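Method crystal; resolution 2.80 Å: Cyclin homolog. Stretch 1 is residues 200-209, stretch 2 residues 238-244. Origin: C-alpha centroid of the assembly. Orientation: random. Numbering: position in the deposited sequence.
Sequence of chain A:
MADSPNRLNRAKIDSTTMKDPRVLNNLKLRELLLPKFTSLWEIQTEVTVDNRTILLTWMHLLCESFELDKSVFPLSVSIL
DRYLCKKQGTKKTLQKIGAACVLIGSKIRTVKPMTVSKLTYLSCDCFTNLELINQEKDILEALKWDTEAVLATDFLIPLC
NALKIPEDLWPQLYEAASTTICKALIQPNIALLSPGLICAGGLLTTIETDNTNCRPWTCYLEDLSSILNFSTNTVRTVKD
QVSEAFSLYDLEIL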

ATOM      1  N   ALA A 200       2.134   8.361 -19.398  1.00 70.77           N
ATOM      2  CA  ALA A 200       2.959   9.099 -20.356  1.00 70.98           C
ATOM      3  C   ALA A 200       2.137  10.105 -21.166  1.00 71.07           C
ATOM      4  O   ALA A 200       2.498  11.278 -21.266  1.00 71.12           O
ATOM      5  CB  ALA A 200       3.681   8.115 -21.327  1.00 70.69           C
ATOM      6  N   GLY A 201       1.041   9.629 -21.751  1.00 71.21           N
ATOM      7  CA  GLY A 201       0.178  10.460 -22.568  1.00 71.90           C
ATOM      8  C   GLY A 201      -0.445  11.582 -21.756  1.00 72.37           C
ATOM      9  O   GLY A 201      -0.410  12.747 -22.176  1.00 72.82           O
ATOM     10  N   GLY A 202      -1.003  11.249 -20.592  1.00 71.94           N
ATOM     11  CA  GLY A 202      -1.574  12.265 -19.728  1.00 72.06           C
ATOM     12  C   GLY A 202      -0.598  13.404 -19.466  1.00 72.19           C
ATOM     13  O   GLY A 202      -0.986  14.561 -19.353  1.00 72.72           O
ATOM     14  N   LEU A 203       0.679  13.075 -19.393  1.00 72.09           N
ATOM     15  CA  LEU A 203       1.681  14.009 -18.940  1.00 72.49           C
ATOM     16  C   LEU A 203       2.062  14.912 -20.092  1.00 72.52           C
ATOM     17  O   LEU A 203       2.227  16.132 -19.923  1.00 72.44           O
ATOM     18  CB  LEU A 203       2.898  13.236 -18.430  1.00 72.59           C
ATOM     19  CG  LEU A 203       3.745  13.786 -17.292  1.00 72.87           C
ATOM     20  CD1 LEU A 203       2.887  14.314 -16.141  1.00 74.48           C
ATOM     21  CD2 LEU A 203       4.638  12.679 -16.779  1.00 73.35           C
ATOM     22  N   LEU A 204       2.185  14.308 -21.268  1.00 72.22           N
ATOM     23  CA  LEU A 204       2.528  15.059 -22.458  1.00 72.36           C
ATOM     24  C   LEU A 204       1.448  16.076 -22.779  1.00 72.67           C
ATOM     25  O   LEU A 204       1.756  17.229 -23.073  1.00 72.84           O
ATOM     26  CB  LEU A 204       2.766  14.135 -23.647  1.00 72.00           C
ATOM     27  CG  LEU A 204       4.037  13.291 -23.583  1.00 71.87           C
ATOM     28  CD1 LEU A 204       3.923  12.113 -24.539  1.00 71.43           C
ATOM     29  CD2 LEU A 204       5.290  14.114 -23.860  1.00 70.55           C
ATOM     30  N   THR A 205       0.189  15.641 -22.717  1.00 73.00           N
ATOM     31  CA  THR A 205      -0.968  16.507 -22.955  1.00 73.25           C
ATOM     32  C   THR A 205      -0.900  17.722 -22.057  1.00 73.34           C
ATOM     33  O   THR A 205      -1.037  18.861 -22.531  1.00 73.70           O
ATOM     34  CB  THR A 205      -2.262  15.754 -22.629  1.00 73.33           C
ATOM     35  OG1 THR A 205      -2.193  14.433 -23.174  1.00 74.11           O
ATOM     36  CG2 THR A 205      -3.463  16.401 -23.337  1.00 73.53           C
ATOM     37  N   THR A 206      -0.690  17.464 -20.768  1.00 72.97           N
ATOM     38  CA  THR A 206      -0.617  18.494 -19.756  1.00 73.07           C
ATOM     39  C   THR A 206       0.505  19.491 -20.060  1.00 73.56           C
ATOM     40  O   THR A 206       0.247  20.690 -20.214  1.00 72.90           O
ATOM     41  CB  THR A 206      -0.432  17.828 -18.384  1.00 73.17           C
ATOM     42  OG1 THR A 206      -1.611  17.076 -18.069  1.00 72.98           O
ATOM     43  CG2 THR A 206      -0.335  18.864 -17.266  1.00 71.78           C
ATOM     44  N   ILE A 207       1.734  18.982 -20.178  1.00 74.38           N
ATOM     45  CA  ILE A 207       2.912  19.800 -20.529  1.00 75.49           C
ATOM     46  C   ILE A 207       2.685  20.726 -21.748  1.00 76.65           C
ATOM     47  O   ILE A 207       3.151  21.873 -21.764  1.00 77.09           O
ATOM     48  CB  ILE A 207       4.165  18.910 -20.734  1.00 75.24           C
ATOM     49  CG1 ILE A 207       4.612  18.284 -19.416  1.00 74.89           C
ATOM     50  CG2 ILE A 207       5.318  19.706 -21.312  1.00 74.63           C
ATOM     51  CD1 ILE A 207       5.579  17.132 -19.610  1.00 74.71           C
ATOM     52  N   GLU A 208       1.961  20.229 -22.748  1.00 77.78           N
ATOM     53  CA  GLU A 208       1.563  21.030 -23.899  1.00 79.24           C
ATOM     54  C   GLU A 208       0.612  22.201 -23.536  1.00 80.24           C
ATOM     55  O   GLU A 208       1.047  23.357 -23.536  1.00 80.19           O
ATOM     56  CB  GLU A 208       0.944  20.120 -24.954  1.00 79.46           C
ATOM     57  CG  GLU A 208       0.749  20.740 -26.326  1.00 79.49           C
ATOM     58  CD  GLU A 208      -0.184  19.911 -27.183  1.00 80.12           C
ATOM     59  OE1 GLU A 208      -0.135  20.034 -28.425  1.00 81.75           O
ATOM     60  OE2 GLU A 208      -0.975  19.131 -26.611  1.00 80.41           O
ATOM     61  N   THR A 209      -0.660  21.914 -23.227  1.00 81.29           N
ATOM     62  CA  THR A 209      -1.611  22.976 -22.844  1.00 82.34           C
ATOM     63  C   THR A 209      -1.250  23.513 -21.474  1.00 83.18           C
ATOM     64  O   THR A 209      -1.457  22.847 -20.463  1.00 83.61           O
ATOM     65  CB  THR A 209      -3.062  22.481 -22.840  1.00 82.15           C
ATOM     66  OG1 THR A 209      -3.117  21.198 -22.216  1.00 81.84           O
ATOM     67  CG2 THR A 209      -3.559  22.223 -24.276  1.00 82.71           C
TER
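Stretch 2 (238-244) VKDQVSE

Stretch 2 is helical throughout and packs across the helix of residues 200-208. The two axes cross at -76° and approach to 7.7 Å. The crossing is tightest at Gly201, whose CA lies 3.9 Å from Lys239 CA. Gly201 has no side chain, and this allows the close approach: an ideal CB there would lie 3.0 Å from Val242 CG2, a clash. Val242 points toward stretch 1 with chi1 t. Its CG2 lies 4.2 Å from Gly201 CA, and its CG1 lies 3.9 Å from Gly202 CA.

Lys239 is the most heavily covered residue. Its CA-to-CB bond points sideways, but the chain (t, m, t, m) brings its end nearer to stretch 1. On the way Lys239 CG passes 3.7 Å from Leu204 CB, and NZ comes 3.5 Å from Thr205 CA. NZ then donates a hydrogen bond to Glu208 OE2 at 2.8 Å, part of a salt bridge. Glu208 points toward stretch 2, with chi1 and chi2 both t, so its extended chain carries the carboxylate to the amine.

Thr205 adopts chi1 m. Its OG1 donates to Gly201 O at 2.6 Å, within its own helix. Its CG2 rests 3.6 Å from Ser243 CB. Thr206 is also m and bonds OG1 to Gly202 O at 2.9 Å, but points away from stretch 2.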

ATOM      1  N   VAL A 238      -0.364   7.640 -28.266  1.00 68.23           N
ATOM      2  CA  VAL A 238      -1.054   7.592 -26.986  1.00 68.78           C
ATOM      3  C   VAL A 238      -1.253   9.003 -26.414  1.00 69.41           C
ATOM      4  O   VAL A 238      -2.309   9.281 -25.857  1.00 70.18           O
ATOM      5  CB  VAL A 238      -0.412   6.610 -25.997  1.00 68.47           C
ATOM      6  CG1 VAL A 238      -0.967   6.797 -24.611  1.00 67.84           C
ATOM      7  CG2 VAL A 238      -0.688   5.187 -26.448  1.00 68.41           C
ATOM      8  N   LYS A 239      -0.277   9.897 -26.584  1.00 69.66           N
ATOM      9  CA  LYS A 239      -0.495  11.326 -26.311  1.00 69.64           C
ATOM     10  C   LYS A 239      -1.805  11.800 -26.970  1.00 69.86           C
ATOM     11  O   LYS A 239      -2.710  12.295 -26.302  1.00 69.97           O
ATOM     12  CB  LYS A 239       0.708  12.165 -26.767  1.00 69.45           C
ATOM     13  CG  LYS A 239       0.588  13.666 -26.540  1.00 68.74           C
ATOM     14  CD  LYS A 239      -0.047  14.361 -27.721  1.00 70.59           C
ATOM     15  CE  LYS A 239      -0.022  15.867 -27.594  1.00 71.14           C
ATOM     16  NZ  LYS A 239      -0.844  16.325 -26.433  1.00 73.27           N
ATOM     17  N   ASP A 240      -1.924  11.600 -28.272  1.00 70.16           N
ATOM     18  CA  ASP A 240      -3.128  12.015 -28.991  1.00 70.69           C
ATOM     19  C   ASP A 240      -4.401  11.274 -28.566  1.00 70.79           C
ATOM     20  O   ASP A 240      -5.491  11.837 -28.626  1.00 71.00           O
ATOM     21  CB  ASP A 240      -2.920  11.925 -30.509  1.00 70.63           C
ATOM     22  CG  ASP A 240      -1.834  12.881 -31.014  1.00 71.41           C
ATOM     23  OD1 ASP A 240      -1.075  13.454 -30.191  1.00 72.86           O
ATOM     24  OD2 ASP A 240      -1.656  13.113 -32.225  1.00 71.61           O
ATOM     25  N   GLN A 241      -4.274  10.028 -28.122  1.00 71.02           N
ATOM     26  CA  GLN A 241      -5.451   9.261 -27.721  1.00 71.05           C
ATOM     27  C   GLN A 241      -6.024   9.743 -26.400  1.00 71.01           C
ATOM     28  O   GLN A 241      -7.251   9.883 -26.271  1.00 71.75           O
ATOM     29  CB  GLN A 241      -5.133   7.784 -27.633  1.00 71.09           C
ATOM     30  CG  GLN A 241      -5.398   7.056 -28.919  1.00 72.51           C
ATOM     31  CD  GLN A 241      -4.865   5.647 -28.879  1.00 74.49           C
ATOM     32  OE1 GLN A 241      -3.668   5.447 -28.669  1.00 76.94           O
ATOM     33  NE2 GLN A 241      -5.751   4.663 -29.057  1.00 74.08           N
ATOM     34  N   VAL A 242      -5.140   9.992 -25.432  1.00 69.77           N
ATOM     35  CA  VAL A 242      -5.533  10.489 -24.130  1.00 68.96           C
ATOM     36  C   VAL A 242      -6.186  11.865 -24.300  1.00 68.90           C
ATOM     37  O   VAL A 242      -7.312  12.091 -23.855  1.00 68.84           O
ATOM     38  CB  VAL A 242      -4.317  10.594 -23.138  1.00 69.05           C
ATOM     39  CG1 VAL A 242      -4.694  11.446 -21.931  1.00 68.22           C
ATOM     40  CG2 VAL A 242      -3.810   9.212 -22.703  1.00 66.75           C
ATOM     41  N   SER A 243      -5.477  12.769 -24.966  1.00 68.56           N
ATOM     42  CA  SER A 243      -6.004  14.084 -25.290  1.00 68.54           C
ATOM     43  C   SER A 243      -7.426  14.049 -25.892  1.00 68.63           C
ATOM     44  O   SER A 243      -8.295  14.820 -25.486  1.00 68.25           O
ATOM     45  CB  SER A 243      -5.032  14.807 -26.213  1.00 68.17           C
ATOM     46  OG  SER A 243      -5.556  16.061 -26.576  1.00 69.45           O
ATOM     47  N   GLU A 244      -7.664  13.148 -26.843  1.00 69.27           N
ATOM     48  CA  GLU A 244      -8.987  13.026 -27.460  1.00 70.15           C
ATOM     49  C   GLU A 244     -10.009  12.450 -26.484  1.00 69.95           C
ATOM     50  O   GLU A 244     -11.123  12.950 -26.374  1.00 70.15           O
ATOM     51  CB  GLU A 244      -8.933  12.172 -28.723  1.00 70.35           C
ATOM     52  CG  GLU A 244      -7.787  12.516 -29.661  1.00 73.24           C
ATOM     53  CD  GLU A 244      -8.115  13.614 -30.658  1.00 77.26           C
ATOM     54  OE1 GLU A 244      -9.036  14.426 -30.379  1.00 78.49           O
ATOM     55  OE2 GLU A 244      -7.452  13.658 -31.736  1.00 78.70           O
TER